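PDB 3OM4: levansucrase, which belongs to the levansucrase/invertase family, whose members are built as a five-bladed beta-propeller of four-stranded antiparallel sheets. Local coordinates for residues A[17-25]-A[264-275]; A[372-380]-A[429-440]. The protein carries 1 engineered substitution. One frame throughout, in Å; residues are numbered along the deposited sequence. Where two conformers were deposited one is given.

Interaction 1: A[17-25]-A[264-275]; sequences HITRDNMVK and YYGGNNPFFQSE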
loop_
_atom_site.group_PDB
_atom_site.type_symbol
_atom_site.label_atom_id
_atom_site.label_comp_id
_atom_site.label_asym_id
_atom_site.label_seq_id
_atom_site.Cartn_x
_atom_site.Cartn_y
_atom_site.Cartn_z
ATOM N N HIS A 17 6.620 10.839 12.980
ATOM C CA HIS A 17 5.359 10.324 13.494
ATOM C C HIS A 17 4.154 11.030 12.909
ATOM O O HIS A 17 4.167 12.246 12.701
ATOM C CB HIS A 17 5.329 10.400 15.023
ATOM C CG HIS A 17 6.479 9.701 15.674
ATOM N ND1 HIS A 17 6.537 8.331 15.803
ATOM C CD2 HIS A 17 7.632 10.179 16.197
ATOM C CE1 HIS A 17 7.671 7.994 16.391
ATOM N NE2 HIS A 17 8.352 9.098 16.644
ATOM N N ILE A 18 3.128 10.237 12.628
ATOM C CA ILE A 18 1.816 10.742 12.274
ATOM C C ILE A 18 1.125 11.038 13.600
ATOM O O ILE A 18 0.765 10.122 14.343
ATOM C CB ILE A 18 1.037 9.709 11.431
ATOM C CG1 ILE A 18 1.808 9.423 10.136
ATOM C CG2 ILE A 18 -0.385 10.200 11.144
ATOM C CD1 ILE A 18 1.302 8.241 9.325
ATOM N N THR A 19 0.982 12.324 13.911
ATOM C CA THR A 19 0.578 12.735 15.255
ATOM C C THR A 19 -0.926 12.896 15.421
ATOM O O THR A 19 -1.647 13.196 14.464
ATOM C CB THR A 19 1.285 14.044 15.700
ATOM O OG1 THR A 19 0.869 15.132 14.864
ATOM C CG2 THR A 19 2.799 13.895 15.623
ATOM N N ARG A 20 -1.386 12.697 16.654
ATOM C CA ARG A 20 -2.791 12.876 16.993
ATOM C C ARG A 20 -3.264 14.300 16.696
ATOM O O ARG A 20 -4.383 14.494 16.229
ATOM C CB ARG A 20 -3.045 12.510 18.454
ATOM C CG ARG A 20 -2.715 11.056 18.781
ATOM C CD ARG A 20 -3.333 10.615 20.095
ATOM N NE ARG A 20 -4.793 10.594 20.034
ATOM C CZ ARG A 20 -5.522 9.564 19.614
ATOM N NH1 ARG A 20 -4.938 8.444 19.207
ATOM N NH2 ARG A 20 -6.845 9.655 19.602
ATOM N N ASP A 21 -2.397 15.280 16.937
ATOM C CA ASP A 21 -2.726 16.684 16.684
ATOM C C ASP A 21 -3.005 16.957 15.210
ATOM O O ASP A 21 -3.939 17.685 14.876
ATOM C CB ASP A 21 -1.619 17.607 17.193
ATOM C CG ASP A 21 -2.072 19.049 17.307
ATOM O OD1 ASP A 21 -3.150 19.296 17.893
ATOM O OD2 ASP A 21 -1.349 19.935 16.810
ATOM N N ASN A 22 -2.202 16.368 14.329
ATOM C CA ASN A 22 -2.429 16.520 12.897
ATOM C C ASN A 22 -3.681 15.794 12.417
ATOM O O ASN A 22 -4.426 16.320 11.591
ATOM C CB ASN A 22 -1.194 16.102 12.102
ATOM C CG ASN A 22 -0.100 17.158 12.140
ATOM O OD1 ASN A 22 -0.383 18.357 12.198
ATOM N ND2 ASN A 22 1.148 16.722 12.100
ATOM N N MET A 23 -3.922 14.606 12.965
ATOM C CA MET A 23 -5.096 13.811 12.607
ATOM C C MET A 23 -6.424 14.447 13.032
ATOM O O MET A 23 -7.395 14.413 12.268
ATOM C CB MET A 23 -4.974 12.393 13.168
ATOM C CG MET A 23 -3.834 11.568 12.569
ATOM S SD MET A 23 -3.995 11.305 10.793
ATOM C CE MET A 23 -2.917 12.565 10.134
ATOM N N VAL A 24 -6.462 15.035 14.232
ATOM C CA VAL A 24 -7.692 15.664 14.737
ATOM C C VAL A 24 -8.107 16.875 13.900
ATOM O O VAL A 24 -9.283 17.243 13.876
ATOM C CB VAL A 24 -7.631 16.045 16.255
ATOM C CG1 VAL A 24 -7.391 14.810 17.124
ATOM C CG2 VAL A 24 -6.592 17.135 16.528
ATOM N N LYS A 25 -7.150 17.471 13.193
ATOM C CA LYS A 25 -7.425 18.623 12.330
ATOM C C LYS A 25 -8.039 18.234 10.983
ATOM O O LYS A 25 -8.570 19.089 10.267
ATOM C CB LYS A 25 -6.152 19.441 12.111
ATOM C CG LYS A 25 -5.673 20.191 13.348
ATOM C CD LYS A 25 -4.312 20.818 13.096
ATOM C CE LYS A 25 -3.932 21.819 14.176
ATOM N NZ LYS A 25 -3.563 21.170 15.461
ATOM N N TYR A 264 3.792 11.122 20.025
ATOM C CA TYR A 264 2.672 10.648 19.212
ATOM C C TYR A 264 1.505 11.623 19.171
ATOM O O TYR A 264 0.632 11.520 18.310
ATOM C CB TYR A 264 2.184 9.290 19.712
ATOM C CG TYR A 264 3.278 8.263 19.829
ATOM C CD1 TYR A 264 4.265 8.149 18.845
ATOM C CD2 TYR A 264 3.334 7.406 20.925
ATOM C CE1 TYR A 264 5.275 7.202 18.949
ATOM C CE2 TYR A 264 4.342 6.448 21.037
ATOM C CZ TYR A 264 5.308 6.358 20.050
ATOM O OH TYR A 264 6.299 5.415 20.158
ATOM N N TYR A 265 1.496 12.564 20.109
ATOM C CA TYR A 265 0.414 13.526 20.220
ATOM C C TYR A 265 0.676 14.790 19.415
ATOM O O TYR A 265 -0.195 15.257 18.680
ATOM C CB TYR A 265 0.173 13.871 21.692
ATOM C CG TYR A 265 -0.491 12.757 22.467
ATOM C CD1 TYR A 265 -1.838 12.832 22.793
ATOM C CD2 TYR A 265 0.224 11.627 22.868
ATOM C CE1 TYR A 265 -2.464 11.815 23.497
ATOM C CE2 TYR A 265 -0.397 10.596 23.576
ATOM C CZ TYR A 265 -1.742 10.703 23.886
ATOM O OH TYR A 265 -2.378 9.709 24.584
ATOM N N GLY A 266 1.879 15.340 19.551
ATOM C CA GLY A 266 2.165 16.675 19.035
ATOM C C GLY A 266 1.336 17.706 19.782
ATOM O O GLY A 266 0.764 17.412 20.837
ATOM N N GLY A 267 1.265 18.915 19.235
ATOM C CA GLY A 267 0.507 20.000 19.853
ATOM C C GLY A 267 1.072 20.433 21.194
ATOM O O GLY A 267 2.239 20.168 21.500
ATOM N N ASN A 268 0.242 21.090 21.998
ATOM C CA ASN A 268 0.671 21.585 23.308
ATOM C C ASN A 268 0.360 20.616 24.452
ATOM O O ASN A 268 -0.288 19.584 24.244
ATOM C CB ASN A 268 0.110 22.995 23.585
ATOM C CG ASN A 268 -1.395 23.099 23.352
ATOM O OD1 ASN A 268 -2.172 22.240 23.774
ATOM N ND2 ASN A 268 -1.811 24.174 22.687
ATOM N N ASN A 269 0.832 20.944 25.654
ATOM C CA ASN A 269 0.579 20.112 26.832
ATOM C C ASN A 269 -0.915 19.937 27.157
ATOM O O ASN A 269 -1.340 18.818 27.445
ATOM C CB ASN A 269 1.367 20.608 28.056
ATOM C CG ASN A 269 1.203 19.701 29.266
ATOM O OD1 ASN A 269 1.477 18.500 29.202
ATOM N ND2 ASN A 269 0.757 20.274 30.377
ATOM N N PRO A 270 -1.715 21.030 27.100
ATOM C CA PRO A 270 -3.160 20.873 27.294
ATOM C C PRO A 270 -3.801 19.887 26.316
ATOM O O PRO A 270 -4.686 19.130 26.715
ATOM C CB PRO A 270 -3.705 22.284 27.059
ATOM C CG PRO A 270 -2.590 23.174 27.438
ATOM C CD PRO A 270 -1.339 22.457 27.021
ATOM N N PHE A 271 -3.361 19.897 25.056
ATOM C CA PHE A 271 -3.865 18.939 24.072
ATOM C C PHE A 271 -3.471 17.524 24.476
ATOM O O PHE A 271 -4.316 16.633 24.520
ATOM C CB PHE A 271 -3.376 19.254 22.651
ATOM C CG PHE A 271 -3.745 18.199 21.641
ATOM C CD1 PHE A 271 -5.038 18.134 21.127
ATOM C CD2 PHE A 271 -2.807 17.260 21.215
ATOM C CE1 PHE A 271 -5.394 17.149 20.200
ATOM C CE2 PHE A 271 -3.151 16.274 20.291
ATOM C CZ PHE A 271 -4.449 16.218 19.784
ATOM N N PHE A 272 -2.190 17.335 24.785
ATOM C CA PHE A 272 -1.682 16.046 25.235
ATOM C C PHE A 272 -2.464 15.524 26.446
ATOM O O PHE A 272 -2.952 14.394 26.429
ATOM C CB PHE A 272 -0.174 16.137 25.523
ATOM C CG PHE A 272 0.376 14.969 26.291
ATOM C CD1 PHE A 272 0.400 13.693 25.733
ATOM C CD2 PHE A 272 0.884 15.149 27.574
ATOM C CE1 PHE A 272 0.914 12.610 26.445
ATOM C CE2 PHE A 272 1.396 14.075 28.294
ATOM C CZ PHE A 272 1.411 12.799 27.727
ATOM N N GLN A 273 -2.614 16.357 27.473
ATOM C CA GLN A 273 -3.319 15.950 28.694
ATOM C C GLN A 273 -4.789 15.579 28.474
ATOM O O GLN A 273 -5.255 14.565 28.998
ATOM C CB GLN A 273 -3.180 17.011 29.795
ATOM C CG GLN A 273 -1.736 17.294 30.240
ATOM C CD GLN A 273 -1.033 16.098 30.880
ATOM O OE1 GLN A 273 -1.662 15.111 31.264
ATOM N NE2 GLN A 273 0.286 16.192 31.000
ATOM N N SER A 274 -5.511 16.387 27.698
ATOM C CA SER A 274 -6.933 16.132 27.432
ATOM C C SER A 274 -7.162 14.908 26.539
ATOM O O SER A 274 -8.082 14.123 26.776
ATOM C CB SER A 274 -7.603 17.363 26.821
ATOM O OG SER A 274 -7.004 17.708 25.584
ATOM N N GLU A 275 -6.321 14.766 25.515
ATOM C CA GLU A 275 -6.389 13.645 24.579
ATOM C C GLU A 275 -6.028 12.331 25.276
ATOM O O GLU A 275 -6.689 11.310 25.074
ATOM C CB GLU A 275 -5.449 13.902 23.395
ATOM C CG GLU A 275 -5.553 12.905 22.249
ATOM C CD GLU A 275 -6.539 13.317 21.166
ATOM O OE1 GLU A 275 -7.377 14.216 21.398
ATOM O OE2 GLU A 275 -6.473 12.729 20.068
#
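R20 and E275 form a buried salt bridge between two helices of the propeller's periphery, the short helix 20-24 and the first turns of helix 269-281. R20 NE lies 2.7 Å from E275 OE2, which sits near the guanidinium plane and accepts on its anti lone pair. NH2 adds a weak bond to the same oxygen. Both nitrogens use one oxygen, and the guanidinium and carboxylate planes are 55° apart, so the pair is not the flat two-pronged kind. The bend of R20 at chi3 (66°) swings NE toward the carboxylate. R20 CD rests over one face of the Y265 ring, 4.0 Å from its centroid, a CH-pi contact. F272 covers the opposite face. D21 OD1 stands over the centre of the F271 ring, while D21 OD2 makes a salt bridge to K25 NZ. At the other end, the edge of Y264 points at the face of H17, a T-shaped pair with planes at 76°. Two backbone bonds fix the start of helix 20-24: R20 N to Y264 O at 2.9 Å and D21 N to Y265 O at 2.8 Å. Further out, T347 O takes R20 NH2, and S12 O and T315 OG1 bond the H17 ring. T19 is the N-cap, with a weak bond from N22 N to T19 OG1 of 3.4 Å.

Interaction 2: A[372-380]-A[429-440]; sequences PLNDTGLVL and FLVNIDGSKTSV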
loop_
_atom_site.group_PDB
_atom_site.type_symbol
_atom_site.label_atom_id
_atom_site.label_comp_id
_atom_site.label_asym_id
_atom_site.label_seq_id
_atom_site.Cartn_x
_atom_site.Cartn_y
_atom_site.Cartn_z
ATOM N N PRO A 372 4.365 16.600 7.422
ATOM C CA PRO A 372 3.057 16.372 6.794
ATOM C C PRO A 372 2.733 17.324 5.640
ATOM O O PRO A 372 2.920 18.541 5.757
ATOM C CB PRO A 372 2.067 16.572 7.948
ATOM C CG PRO A 372 2.797 17.401 8.953
ATOM C CD PRO A 372 4.240 17.033 8.828
ATOM N N LEU A 373 2.249 16.761 4.536
ATOM C CA LEU A 373 1.753 17.561 3.419
ATOM C C LEU A 373 0.442 18.240 3.809
ATOM O O LEU A 373 -0.374 17.659 4.529
ATOM C CB LEU A 373 1.555 16.698 2.170
ATOM C CG LEU A 373 2.785 16.003 1.568
ATOM C CD1 LEU A 373 2.365 15.017 0.493
ATOM C CD2 LEU A 373 3.792 16.996 1.004
ATOM N N ASN A 374 0.257 19.475 3.348
ATOM C CA ASN A 374 -0.948 20.254 3.655
ATOM C C ASN A 374 -1.180 20.383 5.163
ATOM O O ASN A 374 -2.317 20.325 5.643
ATOM C CB ASN A 374 -2.168 19.651 2.943
ATOM C CG ASN A 374 -1.913 19.409 1.469
ATOM O OD1 ASN A 374 -1.640 20.344 0.716
ATOM N ND2 ASN A 374 -1.987 18.146 1.047
ATOM N N ASP A 375 -0.075 20.535 5.891
ATOM C CA ASP A 375 -0.055 20.766 7.338
ATOM C C ASP A 375 -0.419 19.545 8.180
ATOM O O ASP A 375 0.150 19.342 9.249
ATOM C CB ASP A 375 -0.923 21.972 7.727
ATOM C CG ASP A 375 -0.488 23.253 7.037
ATOM O OD1 ASP A 375 -1.369 23.993 6.558
ATOM O OD2 ASP A 375 0.732 23.521 6.965
ATOM N N THR A 376 -1.363 18.741 7.697
ATOM C CA THR A 376 -1.945 17.663 8.498
ATOM C C THR A 376 -1.541 16.274 8.025
ATOM O O THR A 376 -1.666 15.304 8.773
ATOM C CB THR A 376 -3.479 17.716 8.459
ATOM O OG1 THR A 376 -3.923 17.416 7.129
ATOM C CG2 THR A 376 -3.995 19.094 8.888
ATOM N N GLY A 377 -1.086 16.179 6.778
ATOM C CA GLY A 377 -0.817 14.884 6.163
ATOM C C GLY A 377 -1.908 14.436 5.207
ATOM O O GLY A 377 -1.714 13.490 4.450
ATOM N N LEU A 378 -3.060 15.105 5.238
ATOM C CA LEU A 378 -4.146 14.786 4.307
ATOM C C LEU A 378 -3.757 15.048 2.849
ATOM O O LEU A 378 -3.292 16.133 2.510
ATOM C CB LEU A 378 -5.419 15.566 4.668
ATOM C CG LEU A 378 -6.637 15.417 3.750
ATOM C CD1 LEU A 378 -7.190 13.995 3.763
ATOM C CD2 LEU A 378 -7.709 16.402 4.152
ATOM N N VAL A 379 -3.934 14.036 1.998
ATOM C CA VAL A 379 -3.788 14.210 0.552
ATOM C C VAL A 379 -5.093 13.859 -0.171
ATOM O O VAL A 379 -5.569 14.630 -1.009
ATOM C CB VAL A 379 -2.605 13.399 -0.033
ATOM C CG1 VAL A 379 -2.506 13.611 -1.543
ATOM C CG2 VAL A 379 -1.294 13.799 0.635
ATOM N N LEU A 380 -5.664 12.701 0.163
ATOM C CA LEU A 380 -6.926 12.253 -0.430
ATOM C C LEU A 380 -7.940 11.811 0.618
ATOM O O LEU A 380 -7.579 11.211 1.631
ATOM C CB LEU A 380 -6.692 11.116 -1.430
ATOM C CG LEU A 380 -5.869 11.410 -2.690
ATOM C CD1 LEU A 380 -5.688 10.145 -3.499
ATOM C CD2 LEU A 380 -6.522 12.488 -3.544
ATOM N N PHE A 429 -6.918 9.577 -11.880
ATOM C CA PHE A 429 -7.005 11.038 -11.861
ATOM C C PHE A 429 -5.678 11.664 -11.453
ATOM O O PHE A 429 -4.717 10.955 -11.152
ATOM C CB PHE A 429 -8.167 11.522 -10.978
ATOM C CG PHE A 429 -8.038 11.143 -9.527
ATOM C CD1 PHE A 429 -7.497 12.035 -8.608
ATOM C CD2 PHE A 429 -8.475 9.901 -9.077
ATOM C CE1 PHE A 429 -7.382 11.690 -7.261
ATOM C CE2 PHE A 429 -8.364 9.547 -7.736
ATOM C CZ PHE A 429 -7.824 10.443 -6.826
ATOM N N LEU A 430 -5.621 12.990 -11.454
ATOM C CA LEU A 430 -4.364 13.690 -11.209
ATOM C C LEU A 430 -4.339 14.448 -9.891
ATOM O O LEU A 430 -5.343 15.036 -9.470
ATOM C CB LEU A 430 -4.036 14.646 -12.360
ATOM C CG LEU A 430 -3.923 14.097 -13.786
ATOM C CD1 LEU A 430 -3.796 15.253 -14.764
ATOM C CD2 LEU A 430 -2.743 13.148 -13.924
ATOM N N VAL A 431 -3.173 14.421 -9.252
ATOM C CA VAL A 431 -2.893 15.233 -8.078
ATOM C C VAL A 431 -1.632 16.054 -8.340
ATOM O O VAL A 431 -0.590 15.512 -8.720
ATOM C CB VAL A 431 -2.741 14.367 -6.796
ATOM C CG1 VAL A 431 -2.077 15.151 -5.669
ATOM C CG2 VAL A 431 -4.103 13.847 -6.345
ATOM N N ASN A 432 -1.754 17.367 -8.167
ATOM C CA ASN A 432 -0.633 18.285 -8.291
ATOM C C ASN A 432 0.202 18.280 -7.016
ATOM O O ASN A 432 -0.352 18.312 -5.915
ATOM C CB ASN A 432 -1.150 19.700 -8.571
ATOM C CG ASN A 432 -0.034 20.719 -8.700
ATOM O OD1 ASN A 432 0.317 21.397 -7.736
ATOM N ND2 ASN A 432 0.536 20.824 -9.893
ATOM N N ILE A 433 1.522 18.224 -7.173
ATOM C CA ILE A 433 2.447 18.307 -6.042
ATOM C C ILE A 433 3.294 19.572 -6.163
ATOM O O ILE A 433 4.002 19.760 -7.158
ATOM C CB ILE A 433 3.390 17.070 -5.960
ATOM C CG1 ILE A 433 2.621 15.746 -6.120
ATOM C CG2 ILE A 433 4.231 17.101 -4.674
ATOM C CD1 ILE A 433 1.652 15.408 -5.000
ATOM N N ASP A 434 3.216 20.435 -5.154
ATOM C CA ASP A 434 3.979 21.683 -5.141
ATOM C C ASP A 434 4.548 21.950 -3.750
ATOM O O ASP A 434 3.857 22.475 -2.874
ATOM C CB ASP A 434 3.106 22.856 -5.607
ATOM C CG ASP A 434 3.917 24.103 -5.951
ATOM O OD1 ASP A 434 5.168 24.051 -5.942
ATOM O OD2 ASP A 434 3.293 25.146 -6.242
ATOM N N GLY A 435 5.813 21.583 -3.557
ATOM C CA GLY A 435 6.465 21.715 -2.257
ATOM C C GLY A 435 5.824 20.780 -1.251
ATOM O O GLY A 435 5.818 19.568 -1.451
ATOM N N SER A 436 5.272 21.346 -0.180
ATOM C CA SER A 436 4.560 20.567 0.834
ATOM C C SER A 436 3.038 20.650 0.673
ATOM O O SER A 436 2.287 20.298 1.585
ATOM C CB SER A 436 4.976 21.002 2.244
ATOM O OG SER A 436 4.692 22.372 2.461
ATOM N N LYS A 437 2.596 21.111 -0.495
ATOM C CA LYS A 437 1.174 21.274 -0.788
ATOM C C LYS A 437 0.762 20.356 -1.931
ATOM O O LYS A 437 1.513 20.172 -2.889
ATOM C CB LYS A 437 0.855 22.731 -1.154
ATOM C CG LYS A 437 1.372 23.775 -0.156
ATOM C CD LYS A 437 0.378 24.043 0.964
ATOM C CE LYS A 437 1.045 24.709 2.160
ATOM N NZ LYS A 437 1.858 23.749 2.963
ATOM N N THR A 438 -0.423 19.766 -1.819
ATOM C CA THR A 438 -0.983 18.955 -2.899
ATOM C C THR A 438 -2.416 19.384 -3.189
ATOM O O THR A 438 -3.067 19.995 -2.341
ATOM C CB THR A 438 -0.966 17.432 -2.577
ATOM O OG1 THR A 438 -1.997 17.121 -1.634
ATOM C CG2 THR A 438 0.386 16.993 -2.017
ATOM N N SER A 439 -2.902 19.066 -4.386
ATOM C CA SER A 439 -4.298 19.302 -4.732
ATOM C C SER A 439 -4.774 18.380 -5.840
ATOM O O SER A 439 -4.044 18.121 -6.797
ATOM C CB SER A 439 -4.532 20.754 -5.157
ATOM O OG SER A 439 -5.882 20.938 -5.559
ATOM N N VAL A 440 -6.008 17.905 -5.702
ATOM C CA VAL A 440 -6.672 17.148 -6.757
ATOM C C VAL A 440 -6.859 18.075 -7.953
ATOM O O VAL A 440 -7.351 19.199 -7.807
ATOM C CB VAL A 440 -8.033 16.582 -6.287
ATOM C CG1 VAL A 440 -8.795 15.953 -7.450
ATOM C CG2 VAL A 440 -7.833 15.561 -5.175
HETATM O O HOH W 1 2.426 21.380 4.853
HETATM O O HOH W 2 -4.633 16.687 -2.522
#
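The backbones of L373 and N374 run past the type II' turn D434-K437 of a beta-hairpin, and N374 N bonds S436 O at 2.8 Å, nearly straight on to the carbonyl. The contact joins the outer strands of two four-stranded antiparallel sheets, as between neighbouring blades of a beta-propeller. Strands 378-380 and 437-440 run the same way at 25°, with axes 7.4 Å apart. The N374 amide bridges them. N374 OD1 accepts from T438 N at 2.9 Å, and N374 ND2 donates to T438 OG1, also at 2.9 Å and close to the amide plane. The second proton of ND2 goes to L378 O. Three bonds hold this buried amide and fix which way round it lies. With chi1 at -50°, CG lies beside the backbone N, so N374 N and the amide can both face the hairpin. L373 CD1 touches T438 CG2. At the far end L380 CD2 fills the angle between V440 CG2, V431 CG2 and the edge of the F429 ring. V379 and L380 form a classic beta bulge opposite M358. One water joins the strands, donating to V379 O at 2.7 Å while accepting from T438 OG1 at 2.8 Å.

Overall arrangement
The two interactions follow one another along the chain, with centres 21 Å apart. Interaction 1 is the more peripheral, its centre about 25 Å from the centre of the chain against 18 Å for interaction 2. Interaction 1 joins two helices; interaction 2 joins the edge strands of two adjoining sheets. They meet where helix 20-24 packs on residues 372-377: M23 CE comes within 3.3 Å of T376 O, and N22 CB within 3.5 Å of the same oxygen. Helix 20-24 thus packs against segment 264-275 and also against interaction 2. A calcium ion lies about 11 Å from the side chain of Y264 in interaction 1.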